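Local coordinates for nitrite oxidoreductase subunit A (Kuenenia stuttgartiensis, PDB 7B04), which is the NarG-like subunit of a three-chain assembly, a member of the molybdopterin oxidoreductase family whose model holds molybdenum, two MD1 molecules and an iron/sulfur cluster, at residues B[377-381]-B[448-452]; B[391-395]-B[829-833]; B[461-466]-B[478-483]; B[484-488]-B[843-847]. One frame throughout, in Å; residues are numbered along the deposited sequence.

How the interactions relate
From the N terminus, 377-381 leaves helix 374-378 and meets 448-452 after 66 residues, closing the first loop (interaction 1). Before that loop closes, 391-395 opens interaction 2, whose partner 829-833 comes only 433 residues later, so the two contacts cross. Interaction 3 follows interaction 1 in series: it links 461-466 with 478-483 across a short hairpin and falls wholly within the span of interaction 2. The helix begun there runs on into 484-488, where interaction 4 reaches 843-847, crossing interaction 2 in its turn. Thus helix 481-488 and its hairpin are bound to the loops around helix 835-840, and Leu481 packs against both Tyr831 and Phe844.

Interaction 1 (B[377-381]-B[448-452]); sequences VKKFT and DVGET
Val377 and Lys378 finish helix 374-378, and Lys379 is the first residue to leave helical angles (phi/psi -92/171). Lys379 CA and Gly450 CA, 4.6 Å apart, are the closest pair of CA atoms between the segments. From a nearly eclipsed chi1 (-18°) the Lys379 chain runs out fully extended; its CD passes 3.3 Å from Gly450 O, and NZ reaches Glu451 OE2 at 2.9 Å in a salt bridge of weak hydrogen-bond geometry. The opposing type II' beta turn, Val449 to Thr452, leads into helix 452-455, so the contact sets the end of helix 374-378 against the turn before that helix. Gly450 (66/-133) has a positive phi that glycine adopts readily, and a CB here would clash with Phe380 CE1. Thr452 OG1 donates to Val449 O (3.1 Å). Phe380 takes a left-handed conformation (58/-2) with an m rotamer, placing CE1 3.3 Å from Gly450 CA and CD1 4.0 Å from Val449 CG2. Thr381 points away from the turn and donates from OG1 to Lys379 O (3.2 Å).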
loop_
_atom_site.group_PDB
_atom_site.type_symbol
_atom_site.label_atom_id
_atom_site.label_comp_id
_atom_site.label_asym_id
_atom_site.label_seq_id
_atom_site.Cartn_x
_atom_site.Cartn_y
_atom_site.Cartn_z
ATOM N N VAL B 377 7.922 4.037 -40.903
ATOM C CA VAL B 377 8.869 5.105 -40.620
ATOM C C VAL B 377 8.999 6.090 -41.783
ATOM O O VAL B 377 9.361 7.250 -41.569
ATOM C CB VAL B 377 10.229 4.528 -40.210
ATOM C CG1 VAL B 377 10.980 5.576 -39.428
ATOM C CG2 VAL B 377 9.999 3.339 -39.314
ATOM N N LYS B 378 8.755 5.659 -43.025
ATOM C CA LYS B 378 8.721 6.634 -44.118
ATOM C C LYS B 378 7.636 7.662 -43.838
ATOM O O LYS B 378 7.833 8.864 -44.039
ATOM C CB LYS B 378 8.472 5.945 -45.470
ATOM C CG LYS B 378 9.614 6.109 -46.475
ATOM C CD LYS B 378 9.795 4.849 -47.308
ATOM N N LYS B 379 6.483 7.196 -43.383
ATOM C CA LYS B 379 5.439 8.062 -42.869
ATOM C C LYS B 379 5.595 8.219 -41.356
ATOM O O LYS B 379 6.439 7.586 -40.718
ATOM C CB LYS B 379 4.052 7.509 -43.195
ATOM C CG LYS B 379 3.988 6.477 -44.290
ATOM C CD LYS B 379 2.542 6.017 -44.472
ATOM C CE LYS B 379 2.450 4.865 -45.451
ATOM N NZ LYS B 379 1.082 4.294 -45.614
ATOM N N PHE B 380 4.808 9.134 -40.796
ATOM C CA PHE B 380 4.667 9.345 -39.356
ATOM C C PHE B 380 5.941 9.673 -38.578
ATOM O O PHE B 380 5.869 9.916 -37.369
ATOM C CB PHE B 380 4.071 8.090 -38.710
ATOM C CG PHE B 380 2.727 7.690 -39.248
ATOM C CD1 PHE B 380 1.789 8.638 -39.605
ATOM C CD2 PHE B 380 2.401 6.346 -39.384
ATOM C CE1 PHE B 380 0.550 8.258 -40.088
ATOM C CE2 PHE B 380 1.168 5.964 -39.872
ATOM C CZ PHE B 380 0.244 6.920 -40.229
ATOM N N THR B 381 7.103 9.702 -39.225
ATOM C CA THR B 381 8.356 9.846 -38.495
ATOM C C THR B 381 9.252 10.859 -39.193
ATOM O O THR B 381 9.169 11.048 -40.410
ATOM C CB THR B 381 9.067 8.490 -38.348
ATOM O OG1 THR B 381 8.106 7.489 -37.987
ATOM C CG2 THR B 381 10.110 8.559 -37.248
ATOM N N ASP B 448 1.266 16.784 -44.407
ATOM C CA ASP B 448 1.611 15.706 -45.373
ATOM C C ASP B 448 2.310 14.585 -44.619
ATOM O O ASP B 448 3.517 14.451 -44.721
ATOM C CB ASP B 448 2.564 16.197 -46.455
ATOM C CG ASP B 448 1.952 17.243 -47.350
ATOM O OD1 ASP B 448 0.782 17.552 -47.167
ATOM O OD2 ASP B 448 2.653 17.716 -48.226
ATOM N N VAL B 449 1.512 13.789 -43.932
ATOM C CA VAL B 449 2.017 12.703 -43.071
ATOM C C VAL B 449 1.125 11.505 -43.315
ATOM O O VAL B 449 -0.012 11.660 -43.696
ATOM C CB VAL B 449 1.970 13.123 -41.596
ATOM C CG1 VAL B 449 0.566 13.037 -41.048
ATOM C CG2 VAL B 449 2.925 12.306 -40.758
ATOM N N GLY B 450 1.688 10.350 -43.082
ATOM C CA GLY B 450 1.017 9.078 -43.267
ATOM C C GLY B 450 0.712 8.825 -44.728
ATOM O O GLY B 450 1.559 9.003 -45.612
ATOM N N GLU B 451 -0.527 8.413 -44.984
ATOM C CA GLU B 451 -0.992 8.078 -46.322
ATOM C C GLU B 451 -1.226 9.307 -47.189
ATOM O O GLU B 451 -1.573 9.148 -48.365
ATOM C CB GLU B 451 -2.285 7.268 -46.218
ATOM C CG GLU B 451 -2.087 5.788 -45.950
ATOM C CD GLU B 451 -2.043 4.977 -47.228
ATOM O OE1 GLU B 451 -2.809 5.299 -48.160
ATOM O OE2 GLU B 451 -1.249 4.016 -47.298
ATOM N N THR B 452 -1.060 10.515 -46.635
ATOM C CA THR B 452 -1.151 11.730 -47.441
ATOM C C THR B 452 -0.032 11.818 -48.475
ATOM O O THR B 452 -0.232 12.396 -49.550
ATOM C CB THR B 452 -1.136 12.959 -46.528
ATOM O OG1 THR B 452 -2.183 12.843 -45.554
ATOM C CG2 THR B 452 -1.344 14.231 -47.337
#

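Interaction 2 (B[391-395]-B[829-833]); sequences TLKRV and QAYND
Two irregular loops join here through a polar junction: one, 391-395, follows strand 386-388; the other, residues 829-833, leads to helix 835-840. The nearest CA atoms are Lys393 CA and Asp833 CA, 4.9 Å apart. Thr391 OG1 accepts from Lys393 N at 3.3 Å, making an ST turn around Leu392, whose left-handed angles (phi/psi 70/10) present its carbonyl to the other loop. There Tyr831, a t rotamer, donates from OH to Leu392 O (3.1 Å), in a contact at the ring edge. From Lys393 on, the backbone is extended (-84/166, then -73/145 at Arg394). Asp833, with chi1 p, aims its carboxylate at this stretch: OD2 accepts a weak but nearly linear bond from Arg394 N (3.4 Å, 175°) and forms a long salt bridge with Arg394 NE (3.8 Å). Arginine suits the place because its long side chain reaches across to the other loop and its guanidinium can donate at several points. Its NH2 donates to Tyr831 O at 3.1 Å. Gln829 NE2 also bonds weakly to Tyr831 O (3.4 Å), so Gln829 NE2 and Arg394 NH2 are crowded to 2.7 Å although both are donors; Gln829 OE1 accepts a hydrogen bond from the hydroxyl of Thr825. Beyond these polar links, Lys393 CA packs 3.7 Å from Asp833 CB, while the end of the Lys393 side chain leads away.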
loop_
_atom_site.group_PDB
_atom_site.type_symbol
_atom_site.label_atom_id
_atom_site.label_comp_id
_atom_site.label_asym_id
_atom_site.label_seq_id
_atom_site.Cartn_x
_atom_site.Cartn_y
_atom_site.Cartn_z
ATOM N N THR B 391 24.163 24.354 -39.920
ATOM C CA THR B 391 23.455 24.755 -38.712
ATOM C C THR B 391 22.947 23.593 -37.867
ATOM O O THR B 391 22.572 23.817 -36.711
ATOM C CB THR B 391 22.276 25.665 -39.072
ATOM O OG1 THR B 391 21.329 24.930 -39.858
ATOM C CG2 THR B 391 22.763 26.866 -39.866
ATOM N N LEU B 392 22.906 22.378 -38.415
ATOM C CA LEU B 392 22.316 21.189 -37.799
ATOM C C LEU B 392 20.796 21.266 -37.716
ATOM O O LEU B 392 20.174 20.426 -37.052
ATOM C CB LEU B 392 22.899 20.899 -36.411
ATOM C CG LEU B 392 24.404 20.626 -36.405
ATOM C CD1 LEU B 392 24.933 20.614 -34.984
ATOM C CD2 LEU B 392 24.711 19.317 -37.116
ATOM N N LYS B 393 20.182 22.251 -38.364
ATOM C CA LYS B 393 18.736 22.327 -38.469
ATOM C C LYS B 393 18.274 21.462 -39.635
ATOM O O LYS B 393 19.070 21.033 -40.473
ATOM C CB LYS B 393 18.273 23.759 -38.726
ATOM C CG LYS B 393 18.354 24.748 -37.590
ATOM C CD LYS B 393 17.727 26.056 -38.067
ATOM C CE LYS B 393 17.636 27.102 -36.977
ATOM N NZ LYS B 393 16.962 28.326 -37.493
ATOM N N ARG B 394 16.973 21.191 -39.686
ATOM C CA ARG B 394 16.446 20.507 -40.856
ATOM C C ARG B 394 16.421 21.471 -42.032
ATOM O O ARG B 394 16.172 22.670 -41.876
ATOM C CB ARG B 394 15.050 19.931 -40.642
ATOM C CG ARG B 394 14.822 19.121 -39.402
ATOM C CD ARG B 394 13.340 19.150 -39.127
ATOM N NE ARG B 394 13.052 19.100 -37.707
ATOM C CZ ARG B 394 13.040 17.985 -36.990
ATOM N NH1 ARG B 394 13.292 16.815 -37.561
ATOM N NH2 ARG B 394 12.767 18.046 -35.697
ATOM N N VAL B 395 16.670 20.925 -43.217
ATOM C CA VAL B 395 16.718 21.715 -44.432
ATOM C C VAL B 395 15.353 22.342 -44.681
ATOM O O VAL B 395 14.308 21.731 -44.423
ATOM C CB VAL B 395 17.140 20.803 -45.591
ATOM C CG1 VAL B 395 16.298 19.549 -45.524
ATOM C CG2 VAL B 395 17.007 21.496 -46.941
ATOM N N GLN B 829 9.435 12.675 -33.403
ATOM C CA GLN B 829 10.784 13.222 -33.654
ATOM C C GLN B 829 11.874 12.527 -32.842
ATOM O O GLN B 829 11.735 12.391 -31.652
ATOM C CB GLN B 829 10.779 14.725 -33.395
ATOM C CG GLN B 829 9.561 15.431 -33.947
ATOM C CD GLN B 829 9.845 16.836 -34.408
ATOM O OE1 GLN B 829 9.157 17.388 -35.250
ATOM N NE2 GLN B 829 10.875 17.432 -33.860
ATOM N N ALA B 830 12.924 12.098 -33.530
ATOM C CA ALA B 830 14.134 11.522 -32.913
ATOM C C ALA B 830 15.224 12.587 -32.865
ATOM O O ALA B 830 16.313 12.258 -32.437
ATOM C CB ALA B 830 14.554 10.304 -33.670
ATOM N N TYR B 831 14.935 13.780 -33.380
ATOM C CA TYR B 831 15.898 14.898 -33.504
ATOM C C TYR B 831 15.204 16.211 -33.147
ATOM O O TYR B 831 14.032 16.332 -33.445
ATOM C CB TYR B 831 16.379 14.991 -34.951
ATOM C CG TYR B 831 17.644 15.788 -35.110
ATOM C CD1 TYR B 831 18.843 15.301 -34.635
ATOM C CD2 TYR B 831 17.637 17.034 -35.695
ATOM C CE1 TYR B 831 20.010 16.026 -34.745
ATOM C CE2 TYR B 831 18.796 17.774 -35.802
ATOM C CZ TYR B 831 19.985 17.265 -35.332
ATOM O OH TYR B 831 21.131 17.981 -35.407
ATOM N N ASN B 832 15.915 17.145 -32.515
ATOM C CA ASN B 832 15.337 18.472 -32.168
ATOM C C ASN B 832 16.316 19.557 -32.641
ATOM O O ASN B 832 17.427 19.569 -32.147
ATOM C CB ASN B 832 14.919 18.528 -30.697
ATOM C CG ASN B 832 13.642 17.775 -30.384
ATOM O OD1 ASN B 832 13.661 16.606 -30.048
ATOM N ND2 ASN B 832 12.515 18.442 -30.468
ATOM N N ASP B 833 15.887 20.467 -33.523
ATOM C CA ASP B 833 16.810 21.440 -34.096
ATOM C C ASP B 833 16.713 22.814 -33.441
ATOM O O ASP B 833 17.348 23.756 -33.922
ATOM C CB ASP B 833 16.597 21.564 -35.609
ATOM C CG ASP B 833 15.206 22.048 -35.974
ATOM O OD1 ASP B 833 14.355 22.181 -35.069
ATOM O OD2 ASP B 833 14.964 22.293 -37.175
#

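Interaction 3 (B[461-466]-B[478-483]); sequences VLEGSF and VMTLLE
Thr480 makes the key polar link: with chi1 p, its OG1 donates to Leu462 O (2.7 Å) and accepts from Glu483 N (2.8 Å), so one hydroxyl both grips the opposite segment and N-caps helix 481-488. Threonine serves well here, since its CG2 packs 3.7 Å from Val461 O at the same time. The antiparallel ladder follows. Thr480 N donates to Gly464 O (3.1 Å), Phe466 N to Val478 O (2.7 Å) and Val478 N to Phe466 O (3.0 Å). Phe466 and Val478 are thus a hydrogen-bonded pair (CA-CA 5.3 Å), and Ser465 and Met479 a non-hydrogen-bonded one (CA-CA 4.1 Å). Gly464 adopts phi/psi 135/144, where a CB would strike its preceding carbonyl and the Phe466 ring. Glu463 and Glu483 bring OE2 atoms within 4.4 Å, a repulsion relieved by Lys486, which forms salt bridges with both. In the packing, Phe466 CB lies 4.1 Å from Val478 CG2 on one sheet face, while Leu462 CB meets Leu482 CD1 at 3.9 Å beside the helix. Such a ladder belongs to a beta hairpin, here part of a three-stranded antiparallel sheet in which strand 475-480 is central and runs directly into a capped helix.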
loop_
_atom_site.group_PDB
_atom_site.type_symbol
_atom_site.label_atom_id
_atom_site.label_comp_id
_atom_site.label_asym_id
_atom_site.label_seq_id
_atom_site.Cartn_x
_atom_site.Cartn_y
_atom_site.Cartn_z
ATOM N N VAL B 461 12.931 8.892 -49.038
ATOM C CA VAL B 461 14.007 7.919 -48.899
ATOM C C VAL B 461 14.551 8.001 -47.480
ATOM O O VAL B 461 14.828 9.094 -46.968
ATOM C CB VAL B 461 15.126 8.139 -49.936
ATOM C CG1 VAL B 461 14.587 7.988 -51.342
ATOM C CG2 VAL B 461 15.799 9.496 -49.759
ATOM N N LEU B 462 14.660 6.841 -46.832
ATOM C CA LEU B 462 15.184 6.773 -45.475
ATOM C C LEU B 462 16.692 6.978 -45.446
ATOM O O LEU B 462 17.211 7.571 -44.498
ATOM C CB LEU B 462 14.766 5.461 -44.799
ATOM C CG LEU B 462 13.259 5.502 -44.489
ATOM C CD1 LEU B 462 12.821 4.288 -43.689
ATOM C CD2 LEU B 462 12.878 6.798 -43.776
ATOM N N GLU B 463 17.416 6.439 -46.423
ATOM C CA GLU B 463 18.866 6.547 -46.456
ATOM C C GLU B 463 19.311 7.492 -47.563
ATOM O O GLU B 463 18.579 7.766 -48.516
ATOM C CB GLU B 463 19.518 5.182 -46.679
ATOM C CG GLU B 463 19.142 4.146 -45.651
ATOM C CD GLU B 463 19.742 2.792 -45.962
ATOM O OE1 GLU B 463 19.600 2.326 -47.112
ATOM O OE2 GLU B 463 20.355 2.193 -45.053
ATOM N N GLY B 464 20.545 7.970 -47.434
ATOM C CA GLY B 464 21.115 8.848 -48.432
ATOM C C GLY B 464 21.843 10.056 -47.877
ATOM O O GLY B 464 21.453 10.635 -46.857
ATOM N N SER B 465 22.917 10.435 -48.560
ATOM C CA SER B 465 23.665 11.652 -48.281
ATOM C C SER B 465 23.747 12.393 -49.601
ATOM O O SER B 465 24.225 11.838 -50.596
ATOM C CB SER B 465 25.064 11.353 -47.734
ATOM O OG SER B 465 24.991 10.696 -46.482
ATOM N N PHE B 466 23.285 13.631 -49.623
ATOM C CA PHE B 466 23.101 14.325 -50.881
ATOM C C PHE B 466 23.891 15.618 -50.867
ATOM O O PHE B 466 24.132 16.212 -49.811
ATOM C CB PHE B 466 21.614 14.604 -51.128
ATOM C CG PHE B 466 20.761 13.373 -51.054
ATOM C CD1 PHE B 466 20.599 12.561 -52.162
ATOM C CD2 PHE B 466 20.145 13.010 -49.866
ATOM C CE1 PHE B 466 19.826 11.419 -52.094
ATOM C CE2 PHE B 466 19.370 11.869 -49.792
ATOM C CZ PHE B 466 19.209 11.073 -50.908
ATOM N N VAL B 478 23.451 17.704 -47.304
ATOM C CA VAL B 478 22.291 17.308 -46.517
ATOM C C VAL B 478 22.147 15.790 -46.581
ATOM O O VAL B 478 22.356 15.178 -47.635
ATOM C CB VAL B 478 21.003 18.014 -47.000
ATOM C CG1 VAL B 478 21.232 19.513 -47.126
ATOM C CG2 VAL B 478 20.523 17.451 -48.327
ATOM N N MET B 479 21.830 15.179 -45.441
ATOM C CA MET B 479 21.667 13.733 -45.361
ATOM C C MET B 479 20.491 13.399 -44.455
ATOM O O MET B 479 20.031 14.232 -43.668
ATOM C CB MET B 479 22.937 13.038 -44.865
ATOM C CG MET B 479 23.472 13.608 -43.583
ATOM S SD MET B 479 25.034 12.859 -43.113
ATOM C CE MET B 479 25.614 14.109 -41.982
ATOM N N THR B 480 20.026 12.156 -44.553
ATOM C CA THR B 480 18.859 11.736 -43.792
ATOM C C THR B 480 19.186 11.614 -42.308
ATOM O O THR B 480 20.310 11.279 -41.921
ATOM C CB THR B 480 18.320 10.403 -44.313
ATOM O OG1 THR B 480 19.234 9.350 -43.995
ATOM C CG2 THR B 480 18.125 10.444 -45.821
ATOM N N LEU B 481 18.183 11.905 -41.474
ATOM C CA LEU B 481 18.332 11.694 -40.037
ATOM C C LEU B 481 18.730 10.258 -39.735
ATOM O O LEU B 481 19.525 10.002 -38.823
ATOM C CB LEU B 481 17.037 12.051 -39.305
ATOM C CG LEU B 481 17.081 11.819 -37.792
ATOM C CD1 LEU B 481 18.156 12.680 -37.135
ATOM C CD2 LEU B 481 15.718 12.066 -37.159
ATOM N N LEU B 482 18.196 9.307 -40.503
ATOM C CA LEU B 482 18.579 7.912 -40.320
ATOM C C LEU B 482 20.053 7.705 -40.641
ATOM O O LEU B 482 20.757 6.985 -39.921
ATOM C CB LEU B 482 17.701 7.016 -41.192
ATOM C CG LEU B 482 17.494 5.573 -40.733
ATOM C CD1 LEU B 482 16.136 5.068 -41.189
ATOM C CD2 LEU B 482 18.597 4.679 -41.262
ATOM N N GLU B 483 20.541 8.323 -41.721
ATOM C CA GLU B 483 21.975 8.303 -41.985
ATOM C C GLU B 483 22.748 8.933 -40.833
ATOM O O GLU B 483 23.765 8.387 -40.392
ATOM C CB GLU B 483 22.295 9.006 -43.304
ATOM C CG GLU B 483 22.063 8.142 -44.539
ATOM C CD GLU B 483 23.054 6.997 -44.658
ATOM O OE1 GLU B 483 24.211 7.155 -44.216
ATOM O OE2 GLU B 483 22.672 5.934 -45.194
#

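Interaction 4 (B[484-488]-B[843-847]); sequences MYKIH and NFIVH
Phe844 is the bump of this contact, and the hollow that takes it is formed by Met484, Tyr485 and His488 on the last turn of helix 481-488. Met484 and His488 sit one turn apart (His488 N to Met484 O, 2.8 Å), so they frame the same helix face; the nearest CA atoms, His488 CA and Phe844 CA, are 8.0 Å apart, spaced by side chains. Phe844, an m rotamer on an extended backbone (-88/157), sets its edge on the Tyr485 face: a T-shaped pair, centroids 5.5 Å apart, planes at 76°. Phe844 CZ reaches Met484 CB (3.8 Å), with the Met484 sulfur beside the ring edge, and Phe844 CB covers the His488 ring in a CH-pi contact. Two hydrogen bonds flank the packed rings. Ile845 N donates to Tyr485 OH (3.0 Å), an oxygen less surely placed, and His488, a t rotamer, donates from NE2 to Ile845 O (3.1 Å). Tyr485, His488 and Phe844 compose a buried aromatic cluster that joins the last turn of helix 481-488 to the loop between helix 835-840 and strand 847-848.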
loop_
_atom_site.group_PDB
_atom_site.type_symbol
_atom_site.label_atom_id
_atom_site.label_comp_id
_atom_site.label_asym_id
_atom_site.label_seq_id
_atom_site.Cartn_x
_atom_site.Cartn_y
_atom_site.Cartn_z
ATOM N N MET B 484 22.275 10.093 -40.397
ATOM C CA MET B 484 22.918 10.781 -39.261
ATOM C C MET B 484 22.778 9.855 -38.054
ATOM O O MET B 484 23.737 9.716 -37.304
ATOM C CB MET B 484 22.268 12.134 -38.983
ATOM C CG MET B 484 22.507 13.155 -40.069
ATOM S SD MET B 484 22.382 14.863 -39.526
ATOM C CE MET B 484 24.091 15.370 -39.561
ATOM N N TYR B 485 21.642 9.185 -37.897
ATOM C CA TYR B 485 21.546 8.261 -36.740
ATOM C C TYR B 485 22.545 7.110 -36.889
ATOM O O TYR B 485 23.126 6.692 -35.893
ATOM C CB TYR B 485 20.104 7.868 -36.428
ATOM C CG TYR B 485 19.518 8.620 -35.263
ATOM C CD1 TYR B 485 19.772 8.250 -33.958
ATOM C CD2 TYR B 485 18.738 9.732 -35.469
ATOM C CE1 TYR B 485 19.247 8.948 -32.890
ATOM C CE2 TYR B 485 18.213 10.446 -34.412
ATOM C CZ TYR B 485 18.467 10.058 -33.119
ATOM O OH TYR B 485 17.933 10.788 -32.107
ATOM N N LYS B 486 22.742 6.630 -38.114
ATOM C CA LYS B 486 23.675 5.520 -38.424
ATOM C C LYS B 486 25.077 5.920 -37.973
ATOM O O LYS B 486 25.798 5.063 -37.512
ATOM C CB LYS B 486 23.695 5.336 -39.940
ATOM C CG LYS B 486 23.034 4.081 -40.477
ATOM C CD LYS B 486 22.902 4.131 -41.972
ATOM C CE LYS B 486 21.867 3.183 -42.527
ATOM N NZ LYS B 486 20.992 3.865 -43.503
ATOM N N ILE B 487 25.460 7.172 -38.172
ATOM C CA ILE B 487 26.750 7.642 -37.698
ATOM C C ILE B 487 26.693 7.962 -36.214
ATOM O O ILE B 487 27.712 7.878 -35.520
ATOM C CB ILE B 487 27.237 8.824 -38.557
ATOM C CG1 ILE B 487 26.766 8.612 -39.997
ATOM C CG2 ILE B 487 28.747 8.868 -38.554
ATOM C CD1 ILE B 487 27.300 9.601 -41.006
ATOM N N HIS B 488 25.529 8.359 -35.698
ATOM C CA HIS B 488 25.439 8.621 -34.262
ATOM C C HIS B 488 25.582 7.329 -33.464
ATOM O O HIS B 488 26.196 7.315 -32.394
ATOM C CB HIS B 488 24.114 9.297 -33.900
ATOM C CG HIS B 488 24.012 9.687 -32.454
ATOM N ND1 HIS B 488 25.038 10.312 -31.776
ATOM C CD2 HIS B 488 23.017 9.511 -31.553
ATOM C CE1 HIS B 488 24.668 10.523 -30.527
ATOM N NE2 HIS B 488 23.448 10.045 -30.365
ATOM N N ASN B 843 20.724 17.769 -29.425
ATOM C CA ASN B 843 19.930 17.688 -30.648
ATOM C C ASN B 843 19.657 16.238 -31.029
ATOM O O ASN B 843 18.547 15.898 -31.455
ATOM C CB ASN B 843 20.633 18.428 -31.788
ATOM C CG ASN B 843 22.064 17.969 -31.993
ATOM O OD1 ASN B 843 22.533 17.039 -31.338
ATOM N ND2 ASN B 843 22.765 18.622 -32.912
ATOM N N PHE B 844 20.654 15.375 -30.881
ATOM C CA PHE B 844 20.478 13.942 -31.042
ATOM C C PHE B 844 20.052 13.315 -29.721
ATOM O O PHE B 844 20.293 13.857 -28.640
ATOM C CB PHE B 844 21.773 13.283 -31.521
ATOM C CG PHE B 844 22.075 13.510 -32.971
ATOM C CD1 PHE B 844 21.482 12.726 -33.944
ATOM C CD2 PHE B 844 22.960 14.500 -33.359
ATOM C CE1 PHE B 844 21.761 12.927 -35.280
ATOM C CE2 PHE B 844 23.244 14.707 -34.694
ATOM C CZ PHE B 844 22.644 13.919 -35.655
ATOM N N ILE B 845 19.413 12.150 -29.818
ATOM C CA ILE B 845 19.106 11.355 -28.634
ATOM C C ILE B 845 20.413 10.691 -28.208
ATOM O O ILE B 845 20.831 9.682 -28.778
ATOM C CB ILE B 845 17.999 10.332 -28.895
ATOM C CG1 ILE B 845 16.692 11.050 -29.236
ATOM C CG2 ILE B 845 17.805 9.434 -27.683
ATOM C CD1 ILE B 845 15.607 10.138 -29.759
ATOM N N VAL B 846 21.067 11.271 -27.207
ATOM C CA VAL B 846 22.379 10.834 -26.756
ATOM C C VAL B 846 22.282 10.437 -25.290
ATOM O O VAL B 846 21.406 10.907 -24.557
ATOM C CB VAL B 846 23.437 11.944 -26.969
ATOM C CG1 VAL B 846 23.177 13.123 -26.037
ATOM C CG2 VAL B 846 24.853 11.404 -26.797
ATOM N N HIS B 847 23.183 9.556 -24.863
ATOM C CA HIS B 847 23.295 9.203 -23.456
ATOM C C HIS B 847 24.190 10.210 -22.748
ATOM O O HIS B 847 25.267 10.554 -23.245
ATOM C CB HIS B 847 23.856 7.793 -23.278
ATOM C CG HIS B 847 24.109 7.429 -21.849
ATOM N ND1 HIS B 847 25.300 7.702 -21.211
ATOM C CD2 HIS B 847 23.316 6.834 -20.928
ATOM C CE1 HIS B 847 25.233 7.280 -19.962
ATOM N NE2 HIS B 847 24.040 6.749 -19.764
#